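Local structure of glyoxalase family protein (Bacillus cereus, 1ZSW) at residues S196-I201 with I227-L232; K119-K124 with S170-K175; D113-W118 with L153-G158. The protein binds zinc and belongs to the glyoxalase superfamily, but its reaction and substrate are unknown. One frame throughout, in Å; residues are numbered along the deposited sequence.

Interaction 1 of 3, residues S196-I201 with I227-L232; sequences STLTEI and IVVKYL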
loop_
_atom_site.group_PDB
_atom_site.type_symbol
_atom_site.label_atom_id
_atom_site.label_comp_id
_atom_site.label_asym_id
_atom_site.label_seq_id
_atom_site.Cartn_x
_atom_site.Cartn_y
_atom_site.Cartn_z
ATOM N N SER A 196 -5.722 -4.177 -19.285
ATOM C CA SER A 196 -6.254 -3.052 -20.043
ATOM C C SER A 196 -6.429 -1.821 -19.165
ATOM O O SER A 196 -6.082 -0.715 -19.542
ATOM C CB SER A 196 -7.602 -3.450 -20.665
ATOM O OG SER A 196 -8.174 -2.343 -21.367
ATOM N N THR A 197 -6.940 -2.002 -17.948
ATOM C CA THR A 197 -7.049 -0.873 -17.031
ATOM C C THR A 197 -5.706 -0.172 -16.768
ATOM O O THR A 197 -5.580 1.079 -16.860
ATOM C CB THR A 197 -7.729 -1.328 -15.686
ATOM O OG1 THR A 197 -9.084 -1.702 -15.973
ATOM C CG2 THR A 197 -7.715 -0.189 -14.639
ATOM N N LEU A 198 -4.709 -0.985 -16.433
ATOM C CA LEU A 198 -3.413 -0.485 -16.067
ATOM C C LEU A 198 -2.718 0.163 -17.248
ATOM O O LEU A 198 -2.169 1.234 -17.084
ATOM C CB LEU A 198 -2.529 -1.596 -15.474
ATOM C CG LEU A 198 -3.053 -2.212 -14.168
ATOM C CD1 LEU A 198 -2.074 -3.255 -13.692
ATOM C CD2 LEU A 198 -3.208 -1.149 -13.078
ATOM N N THR A 199 -2.771 -0.469 -18.423
ATOM C CA THR A 199 -2.004 0.094 -19.543
ATOM C C THR A 199 -2.760 1.145 -20.309
ATOM O O THR A 199 -2.167 2.159 -20.683
ATOM C CB THR A 199 -1.536 -1.000 -20.538
ATOM O OG1 THR A 199 -2.694 -1.682 -21.064
ATOM C CG2 THR A 199 -0.629 -1.979 -19.849
ATOM N N GLU A 200 -4.040 0.903 -20.577
ATOM C CA GLU A 200 -4.826 1.831 -21.409
ATOM C C GLU A 200 -5.311 3.062 -20.692
ATOM O O GLU A 200 -5.371 4.155 -21.291
ATOM C CB GLU A 200 -5.995 1.123 -22.073
ATOM C CG GLU A 200 -5.565 -0.087 -22.877
ATOM C CD GLU A 200 -6.737 -0.849 -23.449
ATOM O OE1 GLU A 200 -7.867 -0.309 -23.407
ATOM O OE2 GLU A 200 -6.532 -1.993 -23.914
ATOM N N ILE A 201 -5.660 2.929 -19.410
ATOM C CA ILE A 201 -6.058 4.125 -18.682
ATOM C C ILE A 201 -4.848 4.779 -18.044
ATOM O O ILE A 201 -4.551 5.939 -18.286
ATOM C CB ILE A 201 -7.093 3.839 -17.557
ATOM C CG1 ILE A 201 -8.295 3.065 -18.091
ATOM C CG2 ILE A 201 -7.452 5.176 -16.862
ATOM C CD1 ILE A 201 -9.354 2.731 -16.996
ATOM N N ILE A 227 3.119 -3.731 -10.234
ATOM C CA ILE A 227 1.948 -4.582 -9.941
ATOM C C ILE A 227 2.142 -5.914 -10.653
ATOM O O ILE A 227 2.425 -5.922 -11.846
ATOM C CB ILE A 227 0.657 -3.912 -10.402
ATOM C CG1 ILE A 227 0.429 -2.646 -9.532
ATOM C CG2 ILE A 227 -0.503 -4.839 -10.187
ATOM C CD1 ILE A 227 -0.831 -1.894 -9.999
ATOM N N VAL A 228 1.984 -6.988 -9.899
ATOM C CA VAL A 228 2.011 -8.365 -10.411
ATOM C C VAL A 228 0.560 -8.822 -10.479
ATOM O O VAL A 228 -0.126 -8.871 -9.453
ATOM C CB VAL A 228 2.791 -9.270 -9.450
ATOM C CG1 VAL A 228 2.720 -10.737 -9.944
ATOM C CG2 VAL A 228 4.242 -8.811 -9.375
ATOM N N VAL A 229 0.097 -9.194 -11.664
ATOM C CA VAL A 229 -1.292 -9.614 -11.852
ATOM C C VAL A 229 -1.288 -11.118 -12.119
ATOM O O VAL A 229 -0.643 -11.569 -13.067
ATOM C CB VAL A 229 -1.997 -8.857 -12.997
ATOM C CG1 VAL A 229 -3.448 -9.350 -13.160
ATOM C CG2 VAL A 229 -1.992 -7.347 -12.731
ATOM N N LYS A 230 -1.976 -11.844 -11.255
ATOM C CA LYS A 230 -2.074 -13.318 -11.365
ATOM C C LYS A 230 -3.495 -13.760 -11.709
ATOM O O LYS A 230 -4.486 -13.302 -11.120
ATOM C CB LYS A 230 -1.665 -13.995 -10.050
ATOM C CG LYS A 230 -0.214 -13.723 -9.637
ATOM C CD LYS A 230 0.129 -14.391 -8.337
ATOM C CE LYS A 230 0.240 -15.894 -8.437
ATOM N NZ LYS A 230 0.556 -16.428 -7.086
ATOM N N TYR A 231 -3.601 -14.700 -12.655
ATOM C CA TYR A 231 -4.896 -15.272 -12.970
ATOM C C TYR A 231 -5.156 -16.437 -12.020
ATOM O O TYR A 231 -4.301 -17.325 -11.848
ATOM C CB TYR A 231 -4.897 -15.777 -14.428
ATOM C CG TYR A 231 -6.064 -16.719 -14.712
ATOM C CD1 TYR A 231 -5.831 -18.017 -15.134
ATOM C CD2 TYR A 231 -7.381 -16.313 -14.532
ATOM C CE1 TYR A 231 -6.895 -18.890 -15.407
ATOM C CE2 TYR A 231 -8.449 -17.192 -14.775
ATOM C CZ TYR A 231 -8.179 -18.466 -15.216
ATOM O OH TYR A 231 -9.222 -19.315 -15.475
ATOM N N LEU A 232 -6.301 -16.418 -11.368
ATOM C CA LEU A 232 -6.742 -17.549 -10.566
ATOM C C LEU A 232 -8.241 -17.683 -10.716
ATOM O O LEU A 232 -8.994 -16.705 -10.588
ATOM C CB LEU A 232 -6.342 -17.422 -9.083
ATOM C CG LEU A 232 -6.680 -18.600 -8.145
ATOM C CD1 LEU A 232 -5.796 -19.806 -8.517
ATOM C CD2 LEU A 232 -6.429 -18.237 -6.698
#
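Leu198, on the last turns of helix 191-201, faces Ile227 at the start of strand 227-231, and their CA atoms, 9.1 Å apart, are the nearest pair between the two backbones. At such a spacing no backbone atoms meet, and the gap is bridged by methyl groups from three buried residues. Leu198 points toward the strand, and its two branches divide the work. CD2 lies 4.0 Å from Ile227 CD1, whereas CD1 rests 4.2 Å from Val229 CG2 and is also near both methyls of Ile227. With its CG1-CD1 branch extended (chi2 177°), Ile227 holds CD1 out to the leucine methyls, and the side chains cross at a slant. Val228, between the two contact residues, turns to the other face of the strand, as alternation requires. Phe216 of the adjacent strand also touches Leu198, while Leu191 and Met194, earlier on the same helix, cover Val229. The contact therefore belongs to the apolar layer between helix and sheet. Strand 180-188, helix 191-201 and strands 205-209, 213-217 and 227-231 follow one another in the beta-alpha-beta-beta-beta order of the vicinal oxygen chelate (VOC) fold, in which a helix packs on one face of the sheet.

Interaction 2 of 3, residues K119-K124 with S170-K175; sequences KERFEK and SEVPAK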
loop_
_atom_site.group_PDB
_atom_site.type_symbol
_atom_site.label_atom_id
_atom_site.label_comp_id
_atom_site.label_asym_id
_atom_site.label_seq_id
_atom_site.Cartn_x
_atom_site.Cartn_y
_atom_site.Cartn_z
ATOM N N LYS A 119 15.930 -13.042 7.447
ATOM C CA LYS A 119 15.731 -14.457 7.715
ATOM C C LYS A 119 16.048 -14.770 9.178
ATOM O O LYS A 119 15.250 -15.417 9.851
ATOM C CB LYS A 119 16.581 -15.327 6.767
ATOM C CG LYS A 119 16.222 -16.811 6.860
ATOM C CD LYS A 119 16.290 -17.490 5.511
ATOM C CE LYS A 119 15.412 -18.745 5.500
ATOM N NZ LYS A 119 15.831 -19.727 6.546
ATOM N N GLU A 120 17.195 -14.310 9.685
ATOM C CA GLU A 120 17.505 -14.564 11.105
ATOM C C GLU A 120 16.491 -13.918 12.046
ATOM O O GLU A 120 16.041 -14.539 13.015
ATOM C CB GLU A 120 18.944 -14.172 11.470
ATOM C CG GLU A 120 19.240 -14.125 12.990
ATOM C CD GLU A 120 19.015 -15.449 13.723
ATOM O OE1 GLU A 120 19.311 -16.529 13.157
ATOM O OE2 GLU A 120 18.555 -15.398 14.887
ATOM N N ARG A 121 16.098 -12.680 11.742
ATOM C CA ARG A 121 15.121 -11.988 12.576
ATOM C C ARG A 121 13.762 -12.699 12.623
ATOM O O ARG A 121 13.127 -12.785 13.666
ATOM C CB ARG A 121 14.949 -10.542 12.076
ATOM C CG ARG A 121 14.126 -9.668 13.035
ATOM C CD ARG A 121 14.341 -8.178 12.728
ATOM N NE ARG A 121 13.566 -7.363 13.678
ATOM C CZ ARG A 121 14.007 -6.988 14.873
ATOM N NH1 ARG A 121 13.230 -6.256 15.665
ATOM N NH2 ARG A 121 15.224 -7.367 15.284
ATOM N N PHE A 122 13.324 -13.212 11.475
ATOM C CA PHE A 122 12.088 -13.959 11.396
ATOM C C PHE A 122 12.172 -15.258 12.209
ATOM O O PHE A 122 11.187 -15.662 12.842
ATOM C CB PHE A 122 11.742 -14.260 9.927
ATOM C CG PHE A 122 11.257 -13.047 9.137
ATOM C CD1 PHE A 122 11.289 -13.056 7.747
ATOM C CD2 PHE A 122 10.759 -11.912 9.789
ATOM C CE1 PHE A 122 10.839 -11.951 6.979
ATOM C CE2 PHE A 122 10.308 -10.801 9.043
ATOM C CZ PHE A 122 10.344 -10.822 7.645
ATOM N N GLU A 123 13.340 -15.904 12.183
ATOM C CA GLU A 123 13.562 -17.108 12.991
ATOM C C GLU A 123 13.396 -16.734 14.462
ATOM O O GLU A 123 12.613 -17.347 15.196
ATOM C CB GLU A 123 14.965 -17.680 12.744
ATOM C CG GLU A 123 15.181 -18.298 11.357
ATOM C CD GLU A 123 16.652 -18.554 11.049
ATOM O OE1 GLU A 123 17.488 -18.444 11.973
ATOM O OE2 GLU A 123 16.974 -18.847 9.880
ATOM N N LYS A 124 14.102 -15.681 14.870
ATOM C CA LYS A 124 14.072 -15.197 16.244
ATOM C C LYS A 124 12.653 -14.876 16.742
ATOM O O LYS A 124 12.282 -15.195 17.871
ATOM C CB LYS A 124 14.975 -13.968 16.381
ATOM C CG LYS A 124 14.864 -13.240 17.726
ATOM C CD LYS A 124 15.292 -14.120 18.905
ATOM C CE LYS A 124 16.797 -14.355 18.917
ATOM N NZ LYS A 124 17.542 -13.071 18.747
ATOM N N SER A 170 14.141 2.895 15.074
ATOM C CA SER A 170 13.788 1.508 14.725
ATOM C C SER A 170 14.618 0.483 15.491
ATOM O O SER A 170 15.767 0.747 15.817
ATOM C CB SER A 170 14.030 1.302 13.242
ATOM O OG SER A 170 13.562 -0.004 12.852
ATOM N N GLU A 171 14.060 -0.693 15.752
ATOM C CA GLU A 171 14.856 -1.826 16.217
ATOM C C GLU A 171 15.841 -2.363 15.184
ATOM O O GLU A 171 16.770 -3.110 15.535
ATOM C CB GLU A 171 13.944 -2.977 16.641
ATOM C CG GLU A 171 13.055 -2.688 17.839
ATOM C CD GLU A 171 13.843 -2.560 19.114
ATOM O OE1 GLU A 171 13.641 -1.568 19.851
ATOM O OE2 GLU A 171 14.666 -3.449 19.388
ATOM N N VAL A 172 15.629 -1.997 13.915
ATOM C CA VAL A 172 16.376 -2.541 12.777
ATOM C C VAL A 172 17.466 -1.581 12.311
ATOM O O VAL A 172 17.232 -0.357 12.220
ATOM C CB VAL A 172 15.378 -2.805 11.582
ATOM C CG1 VAL A 172 16.086 -3.363 10.343
ATOM C CG2 VAL A 172 14.305 -3.757 12.044
ATOM N N PRO A 173 18.689 -2.112 12.033
ATOM C CA PRO A 173 19.750 -1.241 11.541
ATOM C C PRO A 173 19.319 -0.497 10.282
ATOM O O PRO A 173 18.628 -1.082 9.442
ATOM C CB PRO A 173 20.873 -2.223 11.164
ATOM C CG PRO A 173 20.609 -3.450 11.857
ATOM C CD PRO A 173 19.111 -3.510 12.158
ATOM N N ALA A 174 19.704 0.774 10.143
ATOM C CA ALA A 174 19.322 1.552 8.972
ATOM C C ALA A 174 19.539 0.788 7.662
ATOM O O ALA A 174 18.681 0.819 6.774
ATOM C CB ALA A 174 20.078 2.851 8.915
ATOM N N LYS A 175 20.686 0.122 7.538
ATOM C CA LYS A 175 21.064 -0.438 6.236
ATOM C C LYS A 175 20.241 -1.662 5.828
ATOM O O LYS A 175 20.362 -2.118 4.678
ATOM C CB LYS A 175 22.553 -0.777 6.205
ATOM C CG LYS A 175 22.914 -1.958 7.078
ATOM C CD LYS A 175 24.426 -1.966 7.263
ATOM C CE LYS A 175 24.995 -3.315 7.071
ATOM N NZ LYS A 175 26.501 -3.270 7.224
HETATM O O HOH W 1 13.958 -6.110 18.424
#
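Arg121 on helix 112-124 spans the gap to the loop 170-175, meeting Val172 with the face of its guanidinium group and Glu171 with one of its terminal nitrogens. The firm side of the contact is the valine. Its CG2 methyl sits over one guanidinium face, offset toward the rim, with 4.0 Å between Val172 CG2 and Arg121 NE. With CG anti to the backbone N (chi1 -170°) and the chain extended from CG to NE, the arginine carries its head well out from the helix. There NE donates to the backbone O of Val51 and NH1 to that of Asn50, carbonyls at the C-terminal end of helix 41-51, whose dipole would probably favour the positive charge. These bonds fix the rotation of the guanidinium, and the buried Val172 is backed by Tyr117 and Trp118.

The other side is looser and faces solvent. Glu171 CB comes within 3.5 Å of Arg121 NH1, yet the charged ends stay apart, with NH1 and OE2 separated by 4.9 Å. A water in the guanidinium plane fills the interval, accepting from Arg121 NH1 at 2.9 Å and donating to Glu171 OE2 at 2.9 Å. The bend of the glutamate chain at chi2 (-69°) helps to bring its carboxylate to this water, so the opposite charges are joined by one shared water and not by a direct salt bridge. The loop itself is shaped by Ser170, whose OG accepts from Val172 N at 3.1 Å and is bonded also to Gly53 O. Closing on the backbone N two residues ahead, this serine makes an ST turn in the linker between strands 150-155 and 180-188.

Interaction 3 of 3, residues D113-W118 with L153-G158; sequences DSLHYW and LLVSNG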
loop_
_atom_site.group_PDB
_atom_site.type_symbol
_atom_site.label_atom_id
_atom_site.label_comp_id
_atom_site.label_asym_id
_atom_site.label_seq_id
_atom_site.Cartn_x
_atom_site.Cartn_y
_atom_site.Cartn_z
ATOM N N ASP A 113 22.133 -9.185 1.426
ATOM C CA ASP A 113 22.568 -9.228 2.824
ATOM C C ASP A 113 21.423 -8.933 3.802
ATOM O O ASP A 113 21.230 -9.668 4.758
ATOM C CB ASP A 113 23.739 -8.254 3.049
ATOM C CG ASP A 113 24.238 -8.242 4.493
ATOM O OD1 ASP A 113 24.637 -7.153 4.978
ATOM O OD2 ASP A 113 24.237 -9.312 5.142
ATOM N N SER A 114 20.657 -7.867 3.540
ATOM C CA SER A 114 19.422 -7.563 4.279
ATOM C C SER A 114 18.475 -8.756 4.299
ATOM O O SER A 114 17.853 -9.049 5.326
ATOM C CB SER A 114 18.688 -6.300 3.751
ATOM O OG SER A 114 19.576 -5.215 3.487
ATOM N N LEU A 115 18.342 -9.480 3.183
ATOM C CA LEU A 115 17.551 -10.716 3.251
ATOM C C LEU A 115 18.047 -11.714 4.303
ATOM O O LEU A 115 17.254 -12.360 4.991
ATOM C CB LEU A 115 17.448 -11.405 1.881
ATOM C CG LEU A 115 16.737 -10.644 0.768
ATOM C CD1 LEU A 115 16.733 -11.473 -0.518
ATOM C CD2 LEU A 115 15.273 -10.281 1.180
ATOM N N HIS A 116 19.359 -11.817 4.455
ATOM C CA HIS A 116 19.926 -12.713 5.460
ATOM C C HIS A 116 19.664 -12.206 6.863
ATOM O O HIS A 116 19.303 -12.988 7.748
ATOM C CB HIS A 116 21.423 -12.941 5.198
ATOM C CG HIS A 116 21.683 -13.735 3.954
ATOM N ND1 HIS A 116 21.529 -15.103 3.902
ATOM C CD2 HIS A 116 22.048 -13.351 2.709
ATOM C CE1 HIS A 116 21.794 -15.528 2.680
ATOM N NE2 HIS A 116 22.116 -14.486 1.937
ATOM N N TYR A 117 19.792 -10.884 7.045
ATOM C CA TYR A 117 19.409 -10.252 8.296
ATOM C C TYR A 117 17.954 -10.574 8.665
ATOM O O TYR A 117 17.626 -10.980 9.787
ATOM C CB TYR A 117 19.625 -8.723 8.213
ATOM C CG TYR A 117 19.007 -8.028 9.391
ATOM C CD1 TYR A 117 17.664 -7.626 9.366
ATOM C CD2 TYR A 117 19.740 -7.800 10.558
ATOM C CE1 TYR A 117 17.074 -7.025 10.461
ATOM C CE2 TYR A 117 19.166 -7.193 11.656
ATOM C CZ TYR A 117 17.835 -6.789 11.605
ATOM O OH TYR A 117 17.264 -6.228 12.710
ATOM N N TRP A 118 17.056 -10.391 7.692
ATOM C CA TRP A 118 15.643 -10.676 7.891
ATOM C C TRP A 118 15.274 -12.120 8.157
ATOM O O TRP A 118 14.437 -12.415 9.013
ATOM C CB TRP A 118 14.836 -10.071 6.724
ATOM C CG TRP A 118 14.713 -8.547 6.943
ATOM C CD1 TRP A 118 15.308 -7.562 6.238
ATOM C CD2 TRP A 118 13.915 -7.927 7.938
ATOM N NE1 TRP A 118 14.968 -6.316 6.790
ATOM C CE2 TRP A 118 14.101 -6.533 7.818
ATOM C CE3 TRP A 118 13.091 -8.421 8.962
ATOM C CZ2 TRP A 118 13.456 -5.609 8.677
ATOM C CZ3 TRP A 118 12.427 -7.506 9.811
ATOM C CH2 TRP A 118 12.659 -6.116 9.666
ATOM N N LEU A 153 9.770 -9.689 1.062
ATOM C CA LEU A 153 10.881 -8.773 1.006
ATOM C C LEU A 153 11.610 -8.896 -0.330
ATOM O O LEU A 153 11.832 -10.028 -0.824
ATOM C CB LEU A 153 11.845 -9.018 2.164
ATOM C CG LEU A 153 11.306 -8.969 3.568
ATOM C CD1 LEU A 153 12.423 -9.296 4.537
ATOM C CD2 LEU A 153 10.749 -7.556 3.894
ATOM N N LEU A 154 11.951 -7.770 -0.919
ATOM C CA LEU A 154 12.484 -7.735 -2.289
ATOM C C LEU A 154 13.744 -6.876 -2.336
ATOM O O LEU A 154 13.777 -5.757 -1.813
ATOM C CB LEU A 154 11.460 -7.122 -3.231
ATOM C CG LEU A 154 10.063 -7.737 -3.333
ATOM C CD1 LEU A 154 9.118 -6.732 -4.082
ATOM C CD2 LEU A 154 10.136 -9.135 -4.001
ATOM N N VAL A 155 14.792 -7.371 -2.965
ATOM C CA VAL A 155 16.023 -6.608 -3.004
ATOM C C VAL A 155 15.984 -5.476 -3.975
ATOM O O VAL A 155 15.712 -5.665 -5.160
ATOM C CB VAL A 155 17.275 -7.501 -3.226
ATOM C CG1 VAL A 155 18.491 -6.625 -3.435
ATOM C CG2 VAL A 155 17.440 -8.412 -2.037
ATOM N N SER A 156 16.291 -4.288 -3.446
ATOM C CA SER A 156 16.242 -3.046 -4.187
ATOM C C SER A 156 17.576 -2.617 -4.781
ATOM O O SER A 156 17.594 -1.821 -5.706
ATOM C CB SER A 156 15.713 -1.914 -3.299
ATOM O OG SER A 156 16.704 -1.473 -2.362
ATOM N N ASN A 157 18.680 -3.127 -4.233
ATOM C CA ASN A 157 20.015 -2.619 -4.566
ATOM C C ASN A 157 20.170 -1.168 -4.106
ATOM O O ASN A 157 20.975 -0.410 -4.655
ATOM C CB ASN A 157 20.296 -2.741 -6.072
ATOM C CG ASN A 157 20.197 -4.172 -6.566
ATOM O OD1 ASN A 157 20.748 -5.089 -5.953
ATOM N ND2 ASN A 157 19.482 -4.370 -7.671
ATOM N N GLY A 158 19.381 -0.784 -3.105
ATOM C CA GLY A 158 19.438 0.577 -2.564
ATOM C C GLY A 158 18.583 1.609 -3.291
ATOM O O GLY A 158 18.483 2.751 -2.842
#
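Leu115 and Trp118 project from one side of helix 112-124 onto Leu153 and Val155 of strand 150-155, the helix-on-sheet packing of a VOC fold, in which strands 101-109 and 150-155 run parallel on the sheet the helix covers. The short segments run nearly antiparallel, at 157° with their axes 8.9 Å apart: going up the helix from Leu115 to Trp118 means going back down the strand from Val155 to Leu153.

The forked end of Leu115 fits between the two strand residues. Its CD2 branch lies 3.8 Å from Leu153 CB, the two leucines sliding past each other in opposite directions. Its CD1 branch presses on Val155, and the 3.5 Å between Leu115 CD1 and Val155 CG2 is tight for two carbons. Val155 meets the fork with a single methyl, for Leu115 CG is also only 3.7 Å from the same Val155 CG2.

Leu153 in turn supplies the bump for the next hollow. With its CG anti to the carbonyl carbon (chi1 -56°), it sends CD1 into the angle where the indole leaves the helix, at a still shorter 3.3 Å from Trp118 CB and nearly as close to Trp118 CG. The two side chains cross at about a right angle. Tyr117 CE1 lies over the centre of one face of the indole, 4.0 Å above its plane, and Trp118 NE1 gives its hydrogen to His176 O, which helps to fix the ring's rotation. Leu154, alternating to the far side of the strand, rests on Ala140.

Past the strand end the chain folds over Ser156, whose OG accepts from Gly158 N at 2.9 Å in an ST turn; the positive phi of Gly158 (86°) by itself calls for glycine, since a CB there would be jammed against Asn157 O.

From the N terminus, interaction 3 opens first, on helix 112-124, and interaction 2 follows on its next turns. Interaction 3 closes at strand 150-155 before interaction 2 closes in the loop 170-175, so the two long loops cross rather than nest. They also touch directly, where Pro173 lies against Tyr117. One helix is thereby held to its sheet on one side and to the loop between strands 150-155 and 180-188 on another. Interaction 1 comes afterwards in series, closing a shorter loop between helix 191-201 and strand 227-231. It reaches the same sheet as interaction 3, with nearest atoms about 7 Å apart.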